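Local coordinates for uncharacterized protein (Alicyclobacillus acidocaldarius subsp. acidocaldarius, PDB 3RQB), which is functionally uncharacterised but, as a hot dog fold protein of the acyl-CoA thioesterase family, probably hydrolyses acyl-CoA thioesters, at residues B[60-65]-B[180-185]; B[193-198]-B[232-237]; B[248-251]-B[257-260]. All coordinates share one frame; numbering follows the deposited sequence.

Overall arrangement
The chain holds two hot dog domains; interactions 1 and 2 set a helix against a strand, and interaction 3 joins two strands. Both segments of interaction 1 precede those of interaction 2, and those of interaction 3 come last. Interaction 1 ties strand 61-69 of the N-terminal thioesterase domain to helix 182-188 of the C-terminal one, so it joins the two domains. Interactions 2 and 3 hold the C-terminal domain together. The centres of interactions 1 and 2 are about 22 Å apart, on opposite sides of the centre of the chain. Interaction 3 sits about 12 Å from interaction 1 and about 14 Å from interaction 2, centre to centre. It touches interaction 2 directly, since strands 230-240 and 243-251 are neighbours. All three also reach the second subunit.

Interaction 1: B[60-65]-B[180-185]; sequences GQPLAL and LDHAAL
Pro62 and His182 meet across the two hot dog domains of the chain, one on strand 61-69 and the other at the start of helix 182-188. The proline ring lies over one face of the imidazole. Its CD sits almost on the ring normal, 4.0 Å from the centroid of the His182 ring and only 6° off the perpendicular, which makes a CH-pi contact. Pro62 CG comes closest to the histidine itself, 3.8 Å from His182 CG. His182 holds its ring there with CG beside the backbone N and anti to the carbonyl carbon (chi1 -65°). Gln61 adds a marginal, oblique touch, its CB 4.5 Å from His182 NE2.

Two phenylalanines pack around the imidazole. Phe215, on strand 206-215, meets it edge-to-face, and Phe223, on helix 219-224, meets it with the planes nearly perpendicular. Without the imidazole, as with an alanine here, the proline ring is likely to lose its aromatic cover and a gap to open toward Phe215 and Phe223.

One step further out, the capped helix start probably helps to position the histidine. Asp181 is the N-cap, and its carboxylate also forms a salt bridge with Arg178. Beyond Pro62, the strand carries a classic beta bulge, with Leu63 and Ala64 both facing Val111. At the cap, Ala184 N gives its hydrogen to Asp181 OD1 at 3.1 Å, on the syn side and 30° out of the carboxylate plane.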
ATOM      1  N   GLY B  60      21.612  -1.795   1.708  1.00 53.08           N
ATOM      2  CA  GLY B  60      20.637  -2.752   2.183  1.00 51.61           C
ATOM      3  C   GLY B  60      19.834  -3.363   1.050  1.00 54.55           C
ATOM      4  O   GLY B  60      20.189  -3.268  -0.130  1.00 54.95           O
ATOM      5  N   GLN B  61      18.731  -3.991   1.429  1.00 57.48           N
ATOM      6  CA  GLN B  61      17.847  -4.664   0.494  1.00 54.79           C
ATOM      7  C   GLN B  61      16.417  -4.112   0.599  1.00 53.63           C
ATOM      8  O   GLN B  61      16.047  -3.480   1.595  1.00 57.42           O
ATOM      9  CB  GLN B  61      17.879  -6.175   0.753  1.00 55.10           C
ATOM     10  CG  GLN B  61      19.207  -6.843   0.405  1.00 60.35           C
ATOM     11  CD  GLN B  61      19.503  -6.808  -1.093  1.00 79.21           C
ATOM     12  OE1 GLN B  61      19.104  -5.877  -1.798  1.00 90.46           O
ATOM     13  NE2 GLN B  61      20.198  -7.827  -1.586  1.00 80.70           N
ATOM     14  N   PRO B  62      15.614  -4.330  -0.443  1.00 46.78           N
ATOM     15  CA  PRO B  62      14.247  -3.804  -0.514  1.00 45.17           C
ATOM     16  C   PRO B  62      13.353  -4.192   0.655  1.00 47.92           C
ATOM     17  O   PRO B  62      13.373  -5.319   1.157  1.00 46.58           O
ATOM     18  CB  PRO B  62      13.701  -4.442  -1.787  1.00 38.48           C
ATOM     19  CG  PRO B  62      14.903  -4.669  -2.633  1.00 37.51           C
ATOM     20  CD  PRO B  62      16.028  -4.981  -1.694  1.00 42.10           C
ATOM     21  N   LEU B  63      12.535  -3.232   1.055  1.00 49.87           N
ATOM     22  CA  LEU B  63      11.505  -3.444   2.051  1.00 46.08           C
ATOM     23  C   LEU B  63      10.111  -3.277   1.437  1.00 46.01           C
ATOM     24  O   LEU B  63       9.310  -4.216   1.411  1.00 46.92           O
ATOM     25  CB  LEU B  63      11.719  -2.482   3.211  1.00 49.60           C
ATOM     26  CG  LEU B  63      13.007  -2.866   3.934  1.00 53.18           C
ATOM     27  CD1 LEU B  63      13.449  -1.826   4.956  1.00 46.50           C
ATOM     28  CD2 LEU B  63      12.826  -4.230   4.573  1.00 54.73           C
ATOM     29  N   ALA B  64       9.815  -2.073   0.959  1.00 44.91           N
ATOM     30  CA  ALA B  64       8.499  -1.795   0.415  1.00 39.95           C
ATOM     31  C   ALA B  64       8.593  -1.085  -0.927  1.00 44.90           C
ATOM     32  O   ALA B  64       9.590  -0.425  -1.223  1.00 47.45           O
ATOM     33  CB  ALA B  64       7.692  -0.963   1.397  1.00 35.61           C
ATOM     34  N   LEU B  65       7.543  -1.238  -1.730  1.00 44.11           N
ATOM     35  CA  LEU B  65       7.402  -0.528  -2.992  1.00 39.43           C
ATOM     36  C   LEU B  65       5.956  -0.096  -3.227  1.00 44.96           C
ATOM     37  O   LEU B  65       5.024  -0.882  -3.045  1.00 48.37           O
ATOM     38  CB  LEU B  65       7.853  -1.398  -4.161  1.00 37.94           C
ATOM     39  CG  LEU B  65       7.704  -0.687  -5.513  1.00 42.81           C
ATOM     40  CD1 LEU B  65       8.339   0.711  -5.490  1.00 43.62           C
ATOM     41  CD2 LEU B  65       8.281  -1.510  -6.660  1.00 43.58           C
ATOM     42  N   LEU B 180      14.539 -16.674  -8.210  1.00 69.82           N
ATOM     43  CA  LEU B 180      13.717 -15.630  -7.636  1.00 67.18           C
ATOM     44  C   LEU B 180      14.562 -14.537  -7.022  1.00 61.84           C
ATOM     45  O   LEU B 180      15.553 -14.819  -6.352  1.00 56.44           O
ATOM     46  CB  LEU B 180      12.779 -16.202  -6.581  1.00 65.58           C
ATOM     47  CG  LEU B 180      11.743 -15.184  -6.115  1.00 65.31           C
ATOM     48  CD1 LEU B 180      10.972 -14.620  -7.307  1.00 61.93           C
ATOM     49  CD2 LEU B 180      10.802 -15.815  -5.114  1.00 68.95           C
ATOM     50  N   ASP B 181      14.166 -13.291  -7.271  1.00 60.97           N
ATOM     51  CA  ASP B 181      14.744 -12.132  -6.600  1.00 58.53           C
ATOM     52  C   ASP B 181      13.637 -11.122  -6.324  1.00 51.35           C
ATOM     53  O   ASP B 181      12.473 -11.397  -6.572  1.00 52.39           O
ATOM     54  CB  ASP B 181      15.878 -11.514  -7.426  1.00 62.00           C
ATOM     55  CG  ASP B 181      15.379 -10.701  -8.606  1.00 67.23           C
ATOM     56  OD1 ASP B 181      14.224 -10.894  -9.034  1.00 66.65           O
ATOM     57  OD2 ASP B 181      16.157  -9.866  -9.114  1.00 73.58           O
ATOM     58  N   HIS B 182      13.985  -9.950  -5.819  1.00 45.90           N
ATOM     59  CA  HIS B 182      12.956  -9.016  -5.374  1.00 45.67           C
ATOM     60  C   HIS B 182      12.067  -8.479  -6.489  1.00 41.74           C
ATOM     61  O   HIS B 182      10.840  -8.496  -6.381  1.00 33.22           O
ATOM     62  CB  HIS B 182      13.579  -7.884  -4.560  1.00 53.88           C
ATOM     63  CG  HIS B 182      14.202  -8.350  -3.280  1.00 64.17           C
ATOM     64  ND1 HIS B 182      13.502  -8.421  -2.091  1.00 68.11           N
ATOM     65  CD2 HIS B 182      15.451  -8.797  -3.005  1.00 66.27           C
ATOM     66  CE1 HIS B 182      14.297  -8.878  -1.140  1.00 70.88           C
ATOM     67  NE2 HIS B 182      15.485  -9.114  -1.668  1.00 70.07           N
ATOM     68  N   ALA B 183      12.672  -8.008  -7.570  1.00 48.16           N
ATOM     69  CA  ALA B 183      11.868  -7.423  -8.639  1.00 51.07           C
ATOM     70  C   ALA B 183      10.913  -8.456  -9.261  1.00 50.50           C
ATOM     71  O   ALA B 183       9.748  -8.161  -9.528  1.00 48.08           O
ATOM     72  CB  ALA B 183      12.758  -6.758  -9.694  1.00 41.48           C
ATOM     73  N   ALA B 184      11.410  -9.671  -9.469  1.00 48.98           N
ATOM     74  CA  ALA B 184      10.619 -10.733 -10.079  1.00 47.12           C
ATOM     75  C   ALA B 184       9.413 -10.999  -9.203  1.00 51.40           C
ATOM     76  O   ALA B 184       8.302 -11.295  -9.678  1.00 48.12           O
ATOM     77  CB  ALA B 184      11.451 -11.988 -10.208  1.00 44.53           C
ATOM     78  N   LEU B 185       9.660 -10.880  -7.905  1.00 50.75           N
ATOM     79  CA  LEU B 185       8.660 -11.131  -6.892  1.00 39.46           C
ATOM     80  C   LEU B 185       7.575 -10.057  -6.918  1.00 35.06           C
ATOM     81  O   LEU B 185       6.392 -10.370  -6.917  1.00 35.92           O
ATOM     82  CB  LEU B 185       9.342 -11.197  -5.533  1.00 34.91           C
ATOM     83  CG  LEU B 185       8.405 -11.441  -4.356  1.00 36.25           C
ATOM     84  CD1 LEU B 185       7.397 -12.541  -4.683  1.00 36.88           C
ATOM     85  CD2 LEU B 185       9.198 -11.775  -3.101  1.00 23.84           C
TER

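Interaction 2: B[193-198]-B[232-237]; sequences VPRVYV and GVARAT
Helix 195-200 of the C-terminal hot dog domain packs on strand 230-240 through its first residue, Arg195. The arginine side chain runs along the strand, from Ala236 to Ala234, the two alanines that point toward the helix. Its chain bends at chi2 (-59°) and chi3 (88°), and this carries it from one alanine to the other. Near its root, Arg195 CG rests 3.7 Å from Ala236 CB. Farther along, Arg195 CD passes 3.7 Å from Arg235 O. The guanidinium then lies flat over Ala234, whose CB is 3.7 Å above the plane and over its centre. Val198 CG2 covers the opposite face, offset toward the rim, so the group is held between two methyls.

The nitrogens bond to residues other than the strand's. Arg195 NH1 bonds to Ala166 O and Thr168 OG1, and Arg195 NE to Gln246 OE1. Arg195 NH2 makes a weak bond with a poor angle to Val193 O at 2.6 Å. These bonds probably fix the plane of the buried cation and share out its charge. Ala234 O is near Arg195 NH1 at 3.4 Å, but the angle is too poor for a bond.

Arg235 leaves the strand on the face away from the helix; its side chain packs on Ala124 of the second subunit. A short helix whose arginine lies over small strand side chains is consistent with the helix-against-sheet layout of the hot dog fold.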
ATOM      1  N   VAL B 193      -5.408 -12.512 -12.013  1.00 45.40           N
ATOM      2  CA  VAL B 193      -6.569 -12.093 -12.763  1.00 41.44           C
ATOM      3  C   VAL B 193      -7.285 -11.018 -11.958  1.00 44.47           C
ATOM      4  O   VAL B 193      -7.357 -11.112 -10.736  1.00 41.95           O
ATOM      5  CB  VAL B 193      -7.495 -13.279 -12.981  1.00 43.59           C
ATOM      6  CG1 VAL B 193      -8.935 -12.821 -13.144  1.00 40.56           C
ATOM      7  CG2 VAL B 193      -7.024 -14.074 -14.185  1.00 49.67           C
ATOM      8  N   PRO B 194      -7.806  -9.983 -12.642  1.00 44.34           N
ATOM      9  CA  PRO B 194      -8.431  -8.833 -11.979  1.00 43.60           C
ATOM     10  C   PRO B 194      -9.617  -9.280 -11.153  1.00 41.29           C
ATOM     11  O   PRO B 194     -10.497  -9.962 -11.692  1.00 39.92           O
ATOM     12  CB  PRO B 194      -8.938  -7.988 -13.158  1.00 37.76           C
ATOM     13  CG  PRO B 194      -8.117  -8.408 -14.305  1.00 33.68           C
ATOM     14  CD  PRO B 194      -7.896  -9.874 -14.105  1.00 34.80           C
ATOM     15  N   ARG B 195      -9.671  -8.868  -9.889  1.00 36.78           N
ATOM     16  CA  ARG B 195     -10.678  -9.406  -8.977  1.00 37.88           C
ATOM     17  C   ARG B 195     -12.077  -9.384  -9.624  1.00 45.47           C
ATOM     18  O   ARG B 195     -12.808 -10.384  -9.606  1.00 47.79           O
ATOM     19  CB  ARG B 195     -10.671  -8.640  -7.647  1.00 32.08           C
ATOM     20  CG  ARG B 195      -9.393  -8.792  -6.805  1.00 33.82           C
ATOM     21  CD  ARG B 195      -9.107 -10.241  -6.436  1.00 35.60           C
ATOM     22  NE  ARG B 195      -8.306 -10.909  -7.462  1.00 41.06           N
ATOM     23  CZ  ARG B 195      -8.362 -12.207  -7.753  1.00 41.26           C
ATOM     24  NH1 ARG B 195      -9.189 -13.006  -7.106  1.00 46.20           N
ATOM     25  NH2 ARG B 195      -7.589 -12.709  -8.702  1.00 43.70           N
ATOM     26  N   VAL B 196     -12.422  -8.253 -10.235  1.00 43.47           N
ATOM     27  CA  VAL B 196     -13.748  -8.053 -10.808  1.00 36.98           C
ATOM     28  C   VAL B 196     -14.136  -9.112 -11.864  1.00 37.21           C
ATOM     29  O   VAL B 196     -15.267  -9.600 -11.868  1.00 40.02           O
ATOM     30  CB  VAL B 196     -13.902  -6.613 -11.354  1.00 37.28           C
ATOM     31  CG1 VAL B 196     -13.102  -6.444 -12.626  1.00 44.19           C
ATOM     32  CG2 VAL B 196     -15.366  -6.275 -11.598  1.00 31.54           C
ATOM     33  N   TYR B 197     -13.212  -9.474 -12.750  1.00 38.65           N
ATOM     34  CA  TYR B 197     -13.470 -10.576 -13.675  1.00 41.58           C
ATOM     35  C   TYR B 197     -13.926 -11.804 -12.887  1.00 47.58           C
ATOM     36  O   TYR B 197     -14.924 -12.441 -13.224  1.00 52.65           O
ATOM     37  CB  TYR B 197     -12.218 -10.959 -14.474  1.00 42.28           C
ATOM     38  CG  TYR B 197     -11.677  -9.906 -15.422  1.00 51.13           C
ATOM     39  CD1 TYR B 197     -12.278  -8.660 -15.540  1.00 58.11           C
ATOM     40  CD2 TYR B 197     -10.559 -10.167 -16.211  1.00 50.93           C
ATOM     41  CE1 TYR B 197     -11.773  -7.697 -16.415  1.00 60.67           C
ATOM     42  CE2 TYR B 197     -10.049  -9.215 -17.087  1.00 52.41           C
ATOM     43  CZ  TYR B 197     -10.660  -7.981 -17.185  1.00 59.13           C
ATOM     44  OH  TYR B 197     -10.156  -7.028 -18.050  1.00 61.98           O
ATOM     45  N   VAL B 198     -13.178 -12.134 -11.839  1.00 43.56           N
ATOM     46  CA  VAL B 198     -13.476 -13.309 -11.039  1.00 43.73           C
ATOM     47  C   VAL B 198     -14.904 -13.252 -10.515  1.00 41.15           C
ATOM     48  O   VAL B 198     -15.604 -14.274 -10.442  1.00 37.82           O
ATOM     49  CB  VAL B 198     -12.532 -13.430  -9.831  1.00 44.01           C
ATOM     50  CG1 VAL B 198     -12.605 -14.834  -9.270  1.00 50.20           C
ATOM     51  CG2 VAL B 198     -11.095 -13.072 -10.214  1.00 33.13           C
ATOM     52  N   GLY B 232       0.196 -17.770  -4.707  1.00 41.14           N
ATOM     53  CA  GLY B 232      -0.422 -16.486  -4.437  1.00 44.43           C
ATOM     54  C   GLY B 232      -1.860 -16.626  -3.964  1.00 47.50           C
ATOM     55  O   GLY B 232      -2.562 -17.571  -4.324  1.00 42.24           O
ATOM     56  N   VAL B 233      -2.299 -15.668  -3.160  1.00 52.14           N
ATOM     57  CA  VAL B 233      -3.691 -15.570  -2.756  1.00 49.97           C
ATOM     58  C   VAL B 233      -4.133 -14.127  -2.914  1.00 50.54           C
ATOM     59  O   VAL B 233      -3.661 -13.245  -2.198  1.00 51.97           O
ATOM     60  CB  VAL B 233      -3.880 -15.944  -1.277  1.00 48.18           C
ATOM     61  CG1 VAL B 233      -5.359 -15.813  -0.883  1.00 49.55           C
ATOM     62  CG2 VAL B 233      -3.339 -17.347  -1.001  1.00 43.93           C
ATOM     63  N   ALA B 234      -5.070 -13.887  -3.815  1.00 50.36           N
ATOM     64  CA  ALA B 234      -5.569 -12.540  -4.003  1.00 49.04           C
ATOM     65  C   ALA B 234      -7.033 -12.517  -3.638  1.00 53.58           C
ATOM     66  O   ALA B 234      -7.807 -13.373  -4.069  1.00 59.53           O
ATOM     67  CB  ALA B 234      -5.366 -12.093  -5.437  1.00 48.68           C
ATOM     68  N   ARG B 235      -7.405 -11.537  -2.830  1.00 52.35           N
ATOM     69  CA  ARG B 235      -8.794 -11.364  -2.439  1.00 53.38           C
ATOM     70  C   ARG B 235      -9.186  -9.924  -2.722  1.00 48.66           C
ATOM     71  O   ARG B 235      -8.344  -9.081  -3.051  1.00 40.74           O
ATOM     72  CB  ARG B 235      -9.033 -11.746  -0.966  1.00 55.81           C
ATOM     73  CG  ARG B 235      -8.613 -10.702   0.064  1.00 68.33           C
ATOM     74  CD  ARG B 235      -8.821 -11.188   1.510  1.00 79.70           C
ATOM     75  NE  ARG B 235      -8.331 -10.222   2.503  1.00 93.04           N
ATOM     76  CZ  ARG B 235      -9.090  -9.331   3.148  1.00100.47           C
ATOM     77  NH1 ARG B 235     -10.400  -9.270   2.918  1.00104.64           N
ATOM     78  NH2 ARG B 235      -8.536  -8.497   4.030  1.00 97.33           N
ATOM     79  N   ALA B 236     -10.478  -9.660  -2.659  1.00 53.72           N
ATOM     80  CA  ALA B 236     -10.972  -8.318  -2.882  1.00 55.59           C
ATOM     81  C   ALA B 236     -11.697  -7.871  -1.637  1.00 53.70           C
ATOM     82  O   ALA B 236     -12.059  -8.679  -0.786  1.00 53.04           O
ATOM     83  CB  ALA B 236     -11.909  -8.287  -4.076  1.00 59.45           C
ATOM     84  N   THR B 237     -11.879  -6.568  -1.513  1.00 59.79           N
ATOM     85  CA  THR B 237     -12.594  -6.030  -0.370  1.00 60.25           C
ATOM     86  C   THR B 237     -13.959  -5.499  -0.803  1.00 56.08           C
ATOM     87  O   THR B 237     -14.996  -6.020  -0.400  1.00 55.45           O
ATOM     88  CB  THR B 237     -11.776  -4.947   0.330  1.00 59.97           C
ATOM     89  OG1 THR B 237     -10.386  -5.293   0.267  1.00 58.47           O
ATOM     90  CG2 THR B 237     -12.200  -4.842   1.776  1.00 62.15           C
TER

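Interaction 3: B[248-251]-B[257-260]; sequences GEVW and LLAT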
ATOM      1  N   GLY B 248      -3.442  -9.230  -1.525  1.00 38.41           N
ATOM      2  CA  GLY B 248      -2.871 -10.523  -1.825  1.00 44.62           C
ATOM      3  C   GLY B 248      -1.613 -10.877  -1.070  1.00 46.36           C
ATOM      4  O   GLY B 248      -0.883 -10.000  -0.610  1.00 43.40           O
ATOM      5  N   GLU B 249      -1.367 -12.182  -0.962  1.00 47.74           N
ATOM      6  CA  GLU B 249      -0.194 -12.723  -0.282  1.00 48.52           C
ATOM      7  C   GLU B 249       0.513 -13.741  -1.159  1.00 49.10           C
ATOM      8  O   GLU B 249      -0.114 -14.391  -1.992  1.00 43.07           O
ATOM      9  CB  GLU B 249      -0.614 -13.419   0.995  1.00 50.64           C
ATOM     10  CG  GLU B 249      -1.611 -12.627   1.784  1.00 59.73           C
ATOM     11  CD  GLU B 249      -2.575 -13.511   2.537  1.00 64.20           C
ATOM     12  OE1 GLU B 249      -2.381 -14.752   2.539  1.00 55.88           O
ATOM     13  OE2 GLU B 249      -3.534 -12.955   3.118  1.00 72.28           O
ATOM     14  N   VAL B 250       1.821 -13.885  -0.962  1.00 51.77           N
ATOM     15  CA  VAL B 250       2.589 -14.876  -1.705  1.00 48.13           C
ATOM     16  C   VAL B 250       3.379 -15.762  -0.771  1.00 45.58           C
ATOM     17  O   VAL B 250       4.184 -15.279   0.023  1.00 44.74           O
ATOM     18  CB  VAL B 250       3.565 -14.233  -2.692  1.00 47.36           C
ATOM     19  CG1 VAL B 250       4.204 -15.315  -3.559  1.00 49.26           C
ATOM     20  CG2 VAL B 250       2.839 -13.230  -3.567  1.00 46.04           C
ATOM     21  N   TRP B 251       3.158 -17.065  -0.881  1.00 47.52           N
ATOM     22  CA  TRP B 251       3.780 -18.005   0.038  1.00 55.52           C
ATOM     23  C   TRP B 251       4.767 -18.923  -0.659  1.00 55.03           C
ATOM     24  O   TRP B 251       4.641 -19.215  -1.861  1.00 53.54           O
ATOM     25  CB  TRP B 251       2.723 -18.884   0.702  1.00 60.05           C
ATOM     26  CG  TRP B 251       1.583 -18.163   1.354  1.00 66.61           C
ATOM     27  CD1 TRP B 251       0.498 -17.613   0.736  1.00 67.42           C
ATOM     28  CD2 TRP B 251       1.386 -17.966   2.762  1.00 72.79           C
ATOM     29  NE1 TRP B 251      -0.351 -17.069   1.669  1.00 71.08           N
ATOM     30  CE2 TRP B 251       0.171 -17.273   2.920  1.00 74.26           C
ATOM     31  CE3 TRP B 251       2.129 -18.298   3.902  1.00 73.25           C
ATOM     32  CZ2 TRP B 251      -0.316 -16.905   4.175  1.00 76.98           C
ATOM     33  CZ3 TRP B 251       1.646 -17.928   5.141  1.00 71.30           C
ATOM     34  CH2 TRP B 251       0.435 -17.240   5.268  1.00 74.71           C
ATOM     35  N   LEU B 257       5.775 -16.974   4.480  1.00 54.66           N
ATOM     36  CA  LEU B 257       5.070 -15.867   3.862  1.00 52.27           C
ATOM     37  C   LEU B 257       6.083 -14.902   3.263  1.00 55.59           C
ATOM     38  O   LEU B 257       6.862 -14.265   3.976  1.00 61.09           O
ATOM     39  CB  LEU B 257       4.222 -15.140   4.900  1.00 52.41           C
ATOM     40  CG  LEU B 257       3.528 -13.881   4.380  1.00 58.19           C
ATOM     41  CD1 LEU B 257       2.509 -14.245   3.316  1.00 58.10           C
ATOM     42  CD2 LEU B 257       2.863 -13.126   5.517  1.00 65.24           C
ATOM     43  N   LEU B 258       6.055 -14.795   1.943  1.00 49.20           N
ATOM     44  CA  LEU B 258       7.062 -14.055   1.190  1.00 47.35           C
ATOM     45  C   LEU B 258       6.766 -12.554   1.078  1.00 51.83           C
ATOM     46  O   LEU B 258       7.592 -11.725   1.459  1.00 50.03           O
ATOM     47  CB  LEU B 258       7.292 -14.704  -0.171  1.00 48.78           C
ATOM     48  CG  LEU B 258       7.532 -16.217  -0.082  1.00 49.17           C
ATOM     49  CD1 LEU B 258       7.594 -16.852  -1.454  1.00 46.68           C
ATOM     50  CD2 LEU B 258       8.795 -16.527   0.687  1.00 45.28           C
ATOM     51  N   ALA B 259       5.633 -12.202   0.474  1.00 53.69           N
ATOM     52  CA  ALA B 259       5.235 -10.799   0.384  1.00 48.36           C
ATOM     53  C   ALA B 259       3.736 -10.600   0.483  1.00 42.36           C
ATOM     54  O   ALA B 259       2.956 -11.540   0.359  1.00 43.04           O
ATOM     55  CB  ALA B 259       5.756 -10.180  -0.891  1.00 52.10           C
ATOM     56  N   THR B 260       3.347  -9.355   0.708  1.00 42.67           N
ATOM     57  CA  THR B 260       1.953  -8.977   0.742  1.00 44.59           C
ATOM     58  C   THR B 260       1.784  -7.790  -0.200  1.00 43.58           C
ATOM     59  O   THR B 260       2.694  -6.963  -0.331  1.00 39.34           O
ATOM     60  CB  THR B 260       1.498  -8.624   2.177  1.00 53.15           C
ATOM     61  OG1 THR B 260       0.100  -8.306   2.182  1.00 66.64           O
ATOM     62  CG2 THR B 260       2.280  -7.439   2.713  1.00 54.10           C
TER
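A classic beta bulge interrupts the hairpin here: Leu258 and Ala259 both face Val250. The register slips by one residue, so Glu249 pairs with Thr260 while Trp251 pairs with Leu257. Val250 O takes two backbone donors, Leu258 N at 2.7 Å and, more weakly, Ala259 N at 3.4 Å. Val250 N returns a bond to Ala259 O at 2.9 Å. Thr260 OG1 adds a weak bond to Gly248 O.

The side chains of Trp251 and Leu257 share one face of the hairpin with Glu249 and Thr260. The indole turns back over the leucine. Leu257 CD1 sits over the six-membered ring of Trp251, 3.8 Å from its centroid and 8° off the normal. This is a CH-pi contact. Leu257 CB meets Trp251 CZ3 at 3.8 Å. A chi1 of 175° turns Leu257 CG away from its own N and lets CD1 reach the indole face. Trp251 NE1 gives a weak bond to Glu249 OE1.

On the Glu249 face, Thr237 of the second subunit packs against Glu249 and Leu257. Strand 230-240 flanks strand 243-251, with Val233 bonded to Glu249. Strand 206-215 flanks strand 257-267, and Ala259 packs there on Val213.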